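Local structure of DNA-(apurinic or apyrimidinic site) endonuclease 2 (6WCD) at residues Phe105-Glu116 / Arg153-Leu163; Gly117-Arg125 / Thr135-Pro144. The protein cleaves DNA as a metal-dependent 3'-5' exonuclease and weak apurinic/apyrimidinic endonuclease in base excision repair of oxidative and alkylation damage, this chain holding its catalytic domain. All coordinates share one frame; numbering follows the deposited sequence. Where two conformers were deposited one is given.

Contact 1 (Phe105-Glu116 / Arg153-Leu163); sequences FLEEELQSLDQE and RKTYKLRFYHL. With BU1 (1,4-butanediol), chain G.
Leu-113 enters helix 153-163 as a knob, its hole framed by Tyr-156, Arg-159, Phe-160 and Leu-163, where two helices of the catalytic domain cross at -95° with axes 10.5 Å apart. Its branches divide the work: CD2 lies over one face of the Tyr-156 ring, a CH-pi contact, while CD1 and CB rest on CD2 of Leu-163. Tyr-156, with CG anti to the backbone N (chi1 -177°), slides past that methyl until its OH donates to O of Ser-112, 2.8 Å away. The opposite ring face carries NH1 of Arg-153, whose guanidinium clasps Glu-116 end-on, NH2 to OE1 and NH1 to OE2. Phe-105, just ahead of helix 107-114, is sandwiched too: NH2 of Arg-159 lies 3.5 Å from CD2 over one face, an off-centre cation-pi contact, and CD1 of Leu-163 lies over the other. Glu-109 fixes the rotation of Arg-159 side-on, taking NE on OE2 and NH2 on OE1 through syn lone pairs, carboxylate and guanidinium only 10° from coplanar; O of Gln-104 also binds that NH2. Each arginine thus offers its edge to a carboxylate and its face to an aromatic ring, so each of these charges meets an opposite one, Glu-116 also taking Arg-118.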
loop_
_atom_site.group_PDB
_atom_site.type_symbol
_atom_site.label_atom_id
_atom_site.label_comp_id
_atom_site.label_asym_id
_atom_site.label_seq_id
_atom_site.Cartn_x
_atom_site.Cartn_y
_atom_site.Cartn_z
ATOM N N PHE A 105 3.760 14.572 -17.512
ATOM C CA PHE A 105 3.715 15.293 -16.240
ATOM C C PHE A 105 4.811 16.369 -16.126
ATOM O O PHE A 105 6.011 16.050 -16.192
ATOM C CB PHE A 105 3.939 14.314 -15.068
ATOM C CG PHE A 105 2.976 13.159 -14.987
ATOM C CD1 PHE A 105 3.153 12.021 -15.718
ATOM C CD2 PHE A 105 1.937 13.179 -14.036
ATOM C CE1 PHE A 105 2.281 10.923 -15.573
ATOM C CE2 PHE A 105 1.069 12.136 -13.926
ATOM C CZ PHE A 105 1.234 11.010 -14.659
ATOM N N LEU A 106 4.424 17.609 -15.806
ATOM C CA LEU A 106 5.413 18.599 -15.375
ATOM C C LEU A 106 6.126 18.115 -14.122
ATOM O O LEU A 106 5.538 17.443 -13.290
ATOM C CB LEU A 106 4.740 19.947 -15.035
ATOM C CG LEU A 106 3.916 20.812 -15.984
ATOM C CD1 LEU A 106 3.226 21.969 -15.226
ATOM C CD2 LEU A 106 4.770 21.398 -17.042
ATOM N N GLU A 107 7.394 18.509 -13.941
ATOM C CA GLU A 107 8.081 18.208 -12.689
ATOM C C GLU A 107 7.333 18.751 -11.493
ATOM O O GLU A 107 7.283 18.103 -10.439
ATOM C CB GLU A 107 9.474 18.825 -12.641
ATOM C CG GLU A 107 10.295 18.651 -13.824
ATOM C CD GLU A 107 11.453 19.578 -13.760
ATOM O OE1 GLU A 107 12.083 19.736 -12.678
ATOM O OE2 GLU A 107 11.679 20.184 -14.795
ATOM N N GLU A 108 6.784 19.956 -11.610
ATOM C CA GLU A 108 6.100 20.473 -10.438
ATOM C C GLU A 108 4.861 19.642 -10.138
ATOM O O GLU A 108 4.503 19.478 -8.975
ATOM C CB GLU A 108 5.762 21.913 -10.595
ATOM C CG GLU A 108 7.034 22.650 -10.806
ATOM C CD GLU A 108 6.936 24.039 -10.373
ATOM O OE1 GLU A 108 5.786 24.515 -10.240
ATOM O OE2 GLU A 108 8.017 24.621 -10.140
ATOM N N GLU A 109 4.240 19.068 -11.165
ATOM C CA GLU A 109 3.146 18.136 -10.871
ATOM C C GLU A 109 3.656 16.866 -10.198
ATOM O O GLU A 109 3.005 16.290 -9.296
ATOM C CB GLU A 109 2.386 17.808 -12.149
ATOM C CG GLU A 109 1.131 17.002 -11.824
ATOM C CD GLU A 109 0.427 16.485 -13.052
ATOM O OE1 GLU A 109 0.904 16.670 -14.188
ATOM O OE2 GLU A 109 -0.601 15.792 -12.810
ATOM N N LEU A 110 4.807 16.326 -10.638
ATOM C CA LEU A 110 5.352 15.188 -9.950
ATOM C C LEU A 110 5.610 15.489 -8.471
ATOM O O LEU A 110 5.356 14.641 -7.602
ATOM C CB LEU A 110 6.643 14.717 -10.616
ATOM C CG LEU A 110 6.447 14.166 -12.036
ATOM C CD1 LEU A 110 7.823 13.795 -12.593
ATOM C CD2 LEU A 110 5.506 12.957 -12.098
ATOM N N GLN A 111 6.114 16.688 -8.172
ATOM C CA GLN A 111 6.351 17.005 -6.771
ATOM C C GLN A 111 5.039 17.005 -6.009
ATOM O O GLN A 111 4.940 16.470 -4.903
ATOM C CB GLN A 111 7.048 18.368 -6.633
ATOM C CG GLN A 111 7.395 18.713 -5.195
ATOM C CD GLN A 111 8.698 19.483 -5.073
ATOM O OE1 GLN A 111 9.297 19.884 -6.076
ATOM N NE2 GLN A 111 9.148 19.688 -3.839
ATOM N N SER A 112 4.015 17.581 -6.614
ATOM C CA SER A 112 2.718 17.642 -5.943
ATOM C C SER A 112 2.141 16.276 -5.696
ATOM O O SER A 112 1.536 16.038 -4.645
ATOM C CB SER A 112 1.732 18.433 -6.766
ATOM O OG SER A 112 2.127 19.775 -6.821
ATOM N N LEU A 113 2.304 15.356 -6.661
ATOM C CA LEU A 113 1.763 14.015 -6.519
ATOM C C LEU A 113 2.516 13.211 -5.491
ATOM O O LEU A 113 1.968 12.243 -4.957
ATOM C CB LEU A 113 1.775 13.317 -7.887
ATOM C CG LEU A 113 0.799 13.828 -8.903
ATOM C CD1 LEU A 113 1.102 13.396 -10.312
ATOM C CD2 LEU A 113 -0.635 13.399 -8.472
ATOM N N ASP A 114 3.793 13.540 -5.216
ATOM C CA ASP A 114 4.608 12.787 -4.292
ATOM C C ASP A 114 4.795 13.419 -2.913
ATOM O O ASP A 114 5.279 12.738 -2.003
ATOM C CB ASP A 114 5.997 12.533 -4.907
ATOM C CG ASP A 114 6.076 11.206 -5.588
ATOM O OD1 ASP A 114 5.103 10.410 -5.533
ATOM O OD2 ASP A 114 7.166 10.949 -6.161
ATOM N N GLN A 115 4.291 14.632 -2.686
ATOM C CA GLN A 115 4.584 15.316 -1.434
ATOM C C GLN A 115 3.567 15.066 -0.328
ATOM O O GLN A 115 3.644 15.729 0.711
ATOM C CB GLN A 115 4.696 16.827 -1.677
ATOM C CG GLN A 115 3.401 17.468 -2.023
ATOM C CD GLN A 115 3.509 18.966 -2.270
ATOM O OE1 GLN A 115 4.599 19.553 -2.226
ATOM N NE2 GLN A 115 2.377 19.594 -2.564
ATOM N N GLU A 116 2.588 14.203 -0.519
ATOM C CA GLU A 116 1.559 13.997 0.486
ATOM C C GLU A 116 1.711 12.675 1.241
ATOM O O GLU A 116 0.797 12.257 1.953
ATOM C CB GLU A 116 0.163 14.066 -0.151
ATOM C CG GLU A 116 -0.148 15.432 -0.713
ATOM C CD GLU A 116 -1.592 15.624 -1.195
ATOM O OE1 GLU A 116 -2.466 14.706 -1.059
ATOM O OE2 GLU A 116 -1.851 16.739 -1.759
ATOM N N ARG A 153 -9.078 18.249 -6.801
ATOM C CA ARG A 153 -8.646 17.030 -6.200
ATOM C C ARG A 153 -9.114 15.773 -6.949
ATOM O O ARG A 153 -8.450 14.759 -6.868
ATOM C CB ARG A 153 -9.124 16.960 -4.724
ATOM C CG ARG A 153 -8.513 18.055 -3.877
ATOM C CD ARG A 153 -6.971 17.944 -3.774
ATOM N NE ARG A 153 -6.603 16.741 -3.023
ATOM C CZ ARG A 153 -5.341 16.394 -2.724
ATOM N NH1 ARG A 153 -4.342 17.156 -3.133
ATOM N NH2 ARG A 153 -5.104 15.300 -2.002
ATOM N N LYS A 154 -10.201 15.911 -7.752
ATOM C CA LYS A 154 -10.561 14.790 -8.612
ATOM C C LYS A 154 -9.494 14.568 -9.682
ATOM O O LYS A 154 -9.094 13.444 -9.950
ATOM C CB LYS A 154 -11.921 15.013 -9.247
ATOM C CG LYS A 154 -12.408 13.815 -10.034
ATOM C CD LYS A 154 -13.718 14.161 -10.769
ATOM C CE LYS A 154 -14.153 13.022 -11.683
ATOM N NZ LYS A 154 -15.493 13.245 -12.308
ATOM N N THR A 155 -9.004 15.673 -10.239
ATOM C CA THR A 155 -7.918 15.572 -11.215
ATOM C C THR A 155 -6.666 15.014 -10.579
ATOM O O THR A 155 -6.026 14.104 -11.120
ATOM C CB THR A 155 -7.612 16.960 -11.766
ATOM O OG1 THR A 155 -8.799 17.555 -12.301
ATOM C CG2 THR A 155 -6.581 16.880 -12.866
ATOM N N TYR A 156 -6.344 15.484 -9.376
ATOM C CA TYR A 156 -5.194 14.947 -8.650
ATOM C C TYR A 156 -5.284 13.438 -8.491
ATOM O O TYR A 156 -4.325 12.718 -8.683
ATOM C CB TYR A 156 -5.107 15.683 -7.291
ATOM C CG TYR A 156 -3.954 15.344 -6.393
ATOM C CD1 TYR A 156 -2.737 15.960 -6.557
ATOM C CD2 TYR A 156 -4.079 14.448 -5.371
ATOM C CE1 TYR A 156 -1.654 15.629 -5.757
ATOM C CE2 TYR A 156 -2.992 14.099 -4.551
ATOM C CZ TYR A 156 -1.794 14.779 -4.755
ATOM O OH TYR A 156 -0.702 14.445 -3.947
ATOM N N LYS A 157 -6.469 12.936 -8.112
ATOM C CA LYS A 157 -6.643 11.516 -7.883
ATOM C C LYS A 157 -6.384 10.707 -9.171
ATOM O O LYS A 157 -5.694 9.670 -9.140
ATOM C CB LYS A 157 -8.072 11.274 -7.352
ATOM C CG LYS A 157 -8.340 9.790 -7.061
ATOM C CD LYS A 157 -9.809 9.594 -6.627
ATOM C CE LYS A 157 -9.982 8.127 -6.187
ATOM N NZ LYS A 157 -11.377 7.811 -5.794
ATOM N N LEU A 158 -6.944 11.188 -10.292
ATOM C CA LEU A 158 -6.799 10.455 -11.555
ATOM C C LEU A 158 -5.344 10.508 -12.028
ATOM O O LEU A 158 -4.823 9.516 -12.540
ATOM C CB LEU A 158 -7.762 11.003 -12.593
ATOM C CG LEU A 158 -9.247 10.880 -12.180
ATOM C CD1 LEU A 158 -10.148 11.610 -13.157
ATOM C CD2 LEU A 158 -9.629 9.418 -12.144
ATOM N N ARG A 159 -4.685 11.658 -11.827
ATOM C CA ARG A 159 -3.258 11.749 -12.173
ATOM C C ARG A 159 -2.397 10.879 -11.294
ATOM O O ARG A 159 -1.430 10.281 -11.768
ATOM C CB ARG A 159 -2.837 13.204 -12.140
ATOM C CG ARG A 159 -3.536 14.062 -13.215
ATOM C CD ARG A 159 -3.092 13.703 -14.585
ATOM N NE ARG A 159 -1.799 14.321 -14.844
ATOM C CZ ARG A 159 -1.239 14.362 -16.033
ATOM N NH1 ARG A 159 -1.796 13.704 -17.038
ATOM N NH2 ARG A 159 -0.126 15.070 -16.207
ATOM N N PHE A 160 -2.761 10.717 -10.015
ATOM C CA PHE A 160 -2.049 9.796 -9.137
ATOM C C PHE A 160 -2.163 8.364 -9.625
ATOM O O PHE A 160 -1.182 7.647 -9.667
ATOM C CB PHE A 160 -2.579 9.942 -7.716
ATOM C CG PHE A 160 -1.800 9.199 -6.690
ATOM C CD1 PHE A 160 -2.111 7.893 -6.351
ATOM C CD2 PHE A 160 -0.747 9.805 -6.034
ATOM C CE1 PHE A 160 -1.356 7.207 -5.374
ATOM C CE2 PHE A 160 0.005 9.121 -5.068
ATOM C CZ PHE A 160 -0.315 7.837 -4.750
ATOM N N TYR A 161 -3.376 7.955 -10.024
ATOM C CA TYR A 161 -3.559 6.644 -10.610
ATOM C C TYR A 161 -2.694 6.454 -11.855
ATOM O O TYR A 161 -2.087 5.388 -12.016
ATOM C CB TYR A 161 -5.006 6.463 -10.999
ATOM C CG TYR A 161 -6.003 6.205 -9.893
ATOM C CD1 TYR A 161 -5.651 5.646 -8.697
ATOM C CD2 TYR A 161 -7.346 6.432 -10.130
ATOM C CE1 TYR A 161 -6.632 5.356 -7.728
ATOM C CE2 TYR A 161 -8.328 6.128 -9.166
ATOM C CZ TYR A 161 -7.941 5.577 -7.977
ATOM O OH TYR A 161 -8.961 5.252 -7.036
ATOM N N HIS A 162 -2.614 7.480 -12.706
ATOM C CA HIS A 162 -1.817 7.326 -13.922
ATOM C C HIS A 162 -0.341 7.223 -13.574
ATOM O O HIS A 162 0.378 6.387 -14.144
ATOM C CB HIS A 162 -2.089 8.520 -14.837
ATOM C CG HIS A 162 -1.414 8.443 -16.166
ATOM N ND1 HIS A 162 -1.536 7.360 -17.006
ATOM C CD2 HIS A 162 -0.655 9.351 -16.829
ATOM C CE1 HIS A 162 -0.849 7.586 -18.116
ATOM N NE2 HIS A 162 -0.305 8.785 -18.031
ATOM N N LEU A 163 0.115 7.992 -12.606
ATOM C CA LEU A 163 1.511 7.855 -12.168
ATOM C C LEU A 163 1.792 6.484 -11.547
ATOM O O LEU A 163 2.861 5.886 -11.782
ATOM C CB LEU A 163 1.850 8.976 -11.173
ATOM C CG LEU A 163 3.294 9.030 -10.629
ATOM C CD1 LEU A 163 4.205 9.275 -11.799
ATOM C CD2 LEU A 163 3.382 10.160 -9.588
HETATM C C1 BU1 G . -14.016 6.503 -6.834
HETATM C C2 BU1 G . -13.398 6.612 -8.236
HETATM C C3 BU1 G . -12.705 7.961 -8.475
HETATM C C4 BU1 G . -13.290 8.689 -9.692
HETATM O O5 BU1 G . -15.129 5.637 -6.871
HETATM O O6 BU1 G . -13.346 10.065 -9.405
#

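Contact 2 (Gly117-Arg125 / Thr135-Pro144); sequences GRAVLTQHR and TLTVINVYCP
Arg-118 and Tyr-142 close one end of an antiparallel beta hairpin, strands 119-127 and 133-142, inside the larger sheet of this DNase I-like fold. Three hydrogen-bonded pairs, Val-120 with Asn-140, Thr-122 with Val-138 and His-124 with Leu-136, alternate with non-hydrogen-bonded ones, and the bond from Val-138 N to Thr-122 O measures 2.8 Å. On the face of Ala-119 and Leu-121, the branches of Leu-121 and Ile-139 lie side by side, CG to CG1 at 4.0 Å. Farther along, NE2 of Gln-123 donates within its amide plane to OG1 of Thr-137, an almost straight bond (173°).

Back at the Tyr-142 end, Arg-118, extended from CG to NE, runs alongside residues 142-144. Its NH2 reaches O of Tyr-142 at 3.0 Å, in the guanidinium plane but above that of the carbonyl, and CA of Pro-144 covers one guanidinium face. Glu-116 takes the NE in a salt bridge. With alanine in this position, the Tyr-142 carbonyl would probably lose its side-chain donor and Glu-116 one of its two arginines, with a gap left beside Pro-144.

The strand end so gripped carries Tyr-142, an active-site residue by similarity, whose side chain comes within about 4 Å (nearest atoms) of the bound magnesium ion. Farther out from the strand pairing, Asn-140 is held by Gln-33 at OD1 and Thr-70 at ND2, tying the hairpin to the facing sheet, and O of Pro-144 holds ND2 of Asn-185. On the same face as Asn-140, OG1 of Thr-122 sits between the backbone N and the carbonyl carbon (chi1 55°), where it hydrogen-bonds NE2 of His-124 at 2.8 Å and a water that donates to O of Val-138.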
loop_
_atom_site.group_PDB
_atom_site.type_symbol
_atom_site.label_atom_id
_atom_site.label_comp_id
_atom_site.label_asym_id
_atom_site.label_seq_id
_atom_site.Cartn_x
_atom_site.Cartn_y
_atom_site.Cartn_z
ATOM N N GLY A 117 2.865 12.049 1.146
ATOM C CA GLY A 117 3.098 10.835 1.926
ATOM C C GLY A 117 2.219 9.672 1.528
ATOM O O GLY A 117 1.691 8.966 2.391
ATOM N N ARG A 118 2.014 9.480 0.233
ATOM C CA ARG A 118 1.058 8.490 -0.232
ATOM C C ARG A 118 1.638 7.228 -0.836
ATOM O O ARG A 118 0.883 6.346 -1.251
ATOM C CB ARG A 118 0.151 9.143 -1.284
ATOM C CG ARG A 118 -0.720 10.246 -0.695
ATOM C CD ARG A 118 -1.695 10.831 -1.730
ATOM N NE ARG A 118 -2.507 11.830 -1.073
ATOM C CZ ARG A 118 -3.506 11.586 -0.247
ATOM N NH1 ARG A 118 -4.111 12.565 0.385
ATOM N NH2 ARG A 118 -3.939 10.351 -0.096
ATOM N N ALA A 119 2.943 7.099 -0.936
ATOM C CA ALA A 119 3.531 5.889 -1.497
ATOM C C ALA A 119 4.908 5.611 -0.914
ATOM O O ALA A 119 5.725 6.530 -0.746
ATOM C CB ALA A 119 3.661 5.990 -3.005
ATOM N N VAL A 120 5.182 4.362 -0.624
ATOM C CA VAL A 120 6.515 3.917 -0.252
ATOM C C VAL A 120 6.733 2.573 -0.942
ATOM O O VAL A 120 5.814 1.747 -1.046
ATOM C CB VAL A 120 6.718 3.886 1.281
ATOM C CG1 VAL A 120 5.889 2.880 1.932
ATOM C CG2 VAL A 120 8.209 3.705 1.633
ATOM N N LEU A 121 7.915 2.415 -1.479
ATOM C CA LEU A 121 8.318 1.213 -2.222
ATOM C C LEU A 121 9.445 0.512 -1.496
ATOM O O LEU A 121 10.427 1.144 -1.085
ATOM C CB LEU A 121 8.797 1.530 -3.638
ATOM C CG LEU A 121 7.674 1.944 -4.593
ATOM C CD1 LEU A 121 7.080 3.272 -4.276
ATOM C CD2 LEU A 121 8.209 1.894 -6.031
ATOM N N THR A 122 9.314 -0.819 -1.348
ATOM C CA THR A 122 10.391 -1.632 -0.781
ATOM C C THR A 122 10.653 -2.781 -1.749
ATOM O O THR A 122 9.723 -3.283 -2.383
ATOM C CB THR A 122 10.062 -2.137 0.635
ATOM O OG1 THR A 122 8.831 -2.840 0.678
ATOM C CG2 THR A 122 9.993 -1.017 1.691
ATOM N N GLN A 123 11.921 -3.143 -1.906
ATOM C CA GLN A 123 12.287 -4.186 -2.848
ATOM C C GLN A 123 12.991 -5.294 -2.095
ATOM O O GLN A 123 13.935 -5.042 -1.353
ATOM C CB GLN A 123 13.159 -3.590 -3.950
ATOM C CG GLN A 123 13.439 -4.475 -5.093
ATOM C CD GLN A 123 14.052 -3.673 -6.224
ATOM O OE1 GLN A 123 15.265 -3.455 -6.243
ATOM N NE2 GLN A 123 13.220 -3.198 -7.144
ATOM N N HIS A 124 12.526 -6.528 -2.325
ATOM C CA HIS A 124 12.871 -7.703 -1.543
ATOM C C HIS A 124 13.350 -8.787 -2.496
ATOM O O HIS A 124 12.679 -9.087 -3.486
ATOM C CB HIS A 124 11.630 -8.205 -0.786
ATOM C CG HIS A 124 10.948 -7.144 0.026
ATOM N ND1 HIS A 124 11.203 -6.941 1.360
ATOM C CD2 HIS A 124 10.064 -6.181 -0.338
ATOM C CE1 HIS A 124 10.503 -5.894 1.780
ATOM N NE2 HIS A 124 9.800 -5.423 0.781
ATOM N N ARG A 125 14.425 -9.466 -2.167
ATOM C CA ARG A 125 14.757 -10.650 -2.957
ATOM C C ARG A 125 13.958 -11.834 -2.419
ATOM O O ARG A 125 13.752 -11.968 -1.204
ATOM C CB ARG A 125 16.238 -10.935 -2.875
ATOM C CG ARG A 125 17.091 -9.877 -3.571
ATOM C CD ARG A 125 16.913 -9.880 -5.123
ATOM N NE ARG A 125 17.924 -10.715 -5.785
ATOM C CZ ARG A 125 17.967 -10.997 -7.089
ATOM N NH1 ARG A 125 18.947 -11.750 -7.567
ATOM N NH2 ARG A 125 17.046 -10.549 -7.924
ATOM N N THR A 135 13.411 -10.567 -7.804
ATOM C CA THR A 135 13.084 -9.382 -7.041
ATOM C C THR A 135 11.576 -9.257 -6.913
ATOM O O THR A 135 10.842 -9.537 -7.879
ATOM C CB THR A 135 13.666 -8.149 -7.744
ATOM O OG1 THR A 135 15.084 -8.306 -7.854
ATOM C CG2 THR A 135 13.333 -6.888 -6.996
ATOM N N LEU A 136 11.112 -8.844 -5.738
ATOM C CA LEU A 136 9.713 -8.482 -5.498
ATOM C C LEU A 136 9.683 -7.050 -5.007
ATOM O O LEU A 136 10.279 -6.726 -3.968
ATOM C CB LEU A 136 9.116 -9.386 -4.452
ATOM C CG LEU A 136 7.751 -9.015 -3.959
ATOM C CD1 LEU A 136 6.716 -9.161 -5.061
ATOM C CD2 LEU A 136 7.328 -9.905 -2.776
ATOM N N THR A 137 8.995 -6.184 -5.746
ATOM C CA THR A 137 8.823 -4.812 -5.315
ATOM C C THR A 137 7.422 -4.630 -4.775
ATOM O O THR A 137 6.446 -4.965 -5.453
ATOM C CB THR A 137 9.088 -3.846 -6.465
ATOM O OG1 THR A 137 10.412 -4.032 -6.954
ATOM C CG2 THR A 137 9.023 -2.403 -5.977
ATOM N N VAL A 138 7.308 -4.111 -3.548
ATOM C CA VAL A 138 6.064 -3.837 -2.859
ATOM C C VAL A 138 5.805 -2.339 -2.891
ATOM O O VAL A 138 6.624 -1.543 -2.395
ATOM C CB VAL A 138 6.147 -4.362 -1.414
ATOM C CG1 VAL A 138 4.932 -3.992 -0.653
ATOM C CG2 VAL A 138 6.374 -5.850 -1.397
ATOM N N ILE A 139 4.690 -1.937 -3.504
ATOM C CA ILE A 139 4.308 -0.555 -3.636
ATOM C C ILE A 139 3.110 -0.334 -2.742
ATOM O O ILE A 139 2.030 -0.826 -3.050
ATOM C CB ILE A 139 3.953 -0.232 -5.080
ATOM C CG1 ILE A 139 5.079 -0.673 -6.015
ATOM C CG2 ILE A 139 3.666 1.256 -5.241
ATOM C CD1 ILE A 139 4.831 -0.354 -7.513
ATOM N N ASN A 140 3.305 0.410 -1.668
ATOM C CA ASN A 140 2.318 0.630 -0.604
ATOM C C ASN A 140 1.721 2.019 -0.835
ATOM O O ASN A 140 2.445 3.021 -0.738
ATOM C CB ASN A 140 3.032 0.528 0.743
ATOM C CG ASN A 140 2.188 0.918 1.920
ATOM O OD1 ASN A 140 0.994 1.146 1.765
ATOM N ND2 ASN A 140 2.800 1.012 3.093
ATOM N N VAL A 141 0.422 2.100 -1.167
ATOM C CA VAL A 141 -0.203 3.370 -1.599
ATOM C C VAL A 141 -1.434 3.723 -0.803
ATOM O O VAL A 141 -2.230 2.856 -0.398
ATOM C CB VAL A 141 -0.552 3.379 -3.095
ATOM C CG1 VAL A 141 0.669 3.238 -3.930
ATOM C CG2 VAL A 141 -1.524 2.248 -3.479
ATOM N N TYR A 142 -1.616 5.031 -0.555
ATOM C CA TYR A 142 -2.822 5.621 0.013
ATOM C C TYR A 142 -3.337 6.606 -1.016
ATOM O O TYR A 142 -2.872 7.736 -1.062
ATOM C CB TYR A 142 -2.535 6.288 1.367
ATOM C CG TYR A 142 -3.701 6.991 2.034
ATOM C CD1 TYR A 142 -4.959 6.427 2.070
ATOM C CD2 TYR A 142 -3.554 8.237 2.609
ATOM C CE1 TYR A 142 -6.048 7.084 2.658
ATOM C CE2 TYR A 142 -4.610 8.890 3.199
ATOM C CZ TYR A 142 -5.859 8.316 3.231
ATOM O OH TYR A 142 -6.921 8.987 3.816
ATOM N N CYS A 143 -4.275 6.187 -1.843
ATOM C CA CYS A 143 -4.693 7.010 -2.976
ATOM C C CYS A 143 -5.551 8.174 -2.469
ATOM O O CYS A 143 -6.201 8.092 -1.418
ATOM C CB CYS A 143 -5.423 6.133 -3.970
ATOM S SG CYS A 143 -4.300 4.920 -4.788
ATOM N N PRO A 144 -5.534 9.293 -3.182
ATOM C CA PRO A 144 -6.299 10.457 -2.776
ATOM C C PRO A 144 -7.788 10.289 -2.996
ATOM O O PRO A 144 -8.275 9.299 -3.569
ATOM C CB PRO A 144 -5.778 11.567 -3.703
ATOM C CG PRO A 144 -4.640 10.984 -4.461
ATOM C CD PRO A 144 -4.681 9.557 -4.364
HETATM O O HOH W 1 6.559 -0.951 0.659
#

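How the contacts relate
The two contacts, with centres about 16 Å apart, are nested along the chain: helix 107-114 leads into strand 119-127, the hairpin turns back through strand 133-142, and helix 152-173 follows. Contact 2 therefore lies inside the loop closed by contact 1, near the middle of the domain, while contact 1 packs the flanking helices farther out. Helix 152-173 then leads to strand 177-181, which pairs in parallel with strand 133-142, a beta-alpha-beta crossover. Pro-144 joins the layers, its CG meeting CE2 of Tyr-156 at 3.5 Å and its CD facing the Phe-160 ring. Glu-116 gathers arginines from both contacts, linking the helix pair to the strand end that bears Tyr-142.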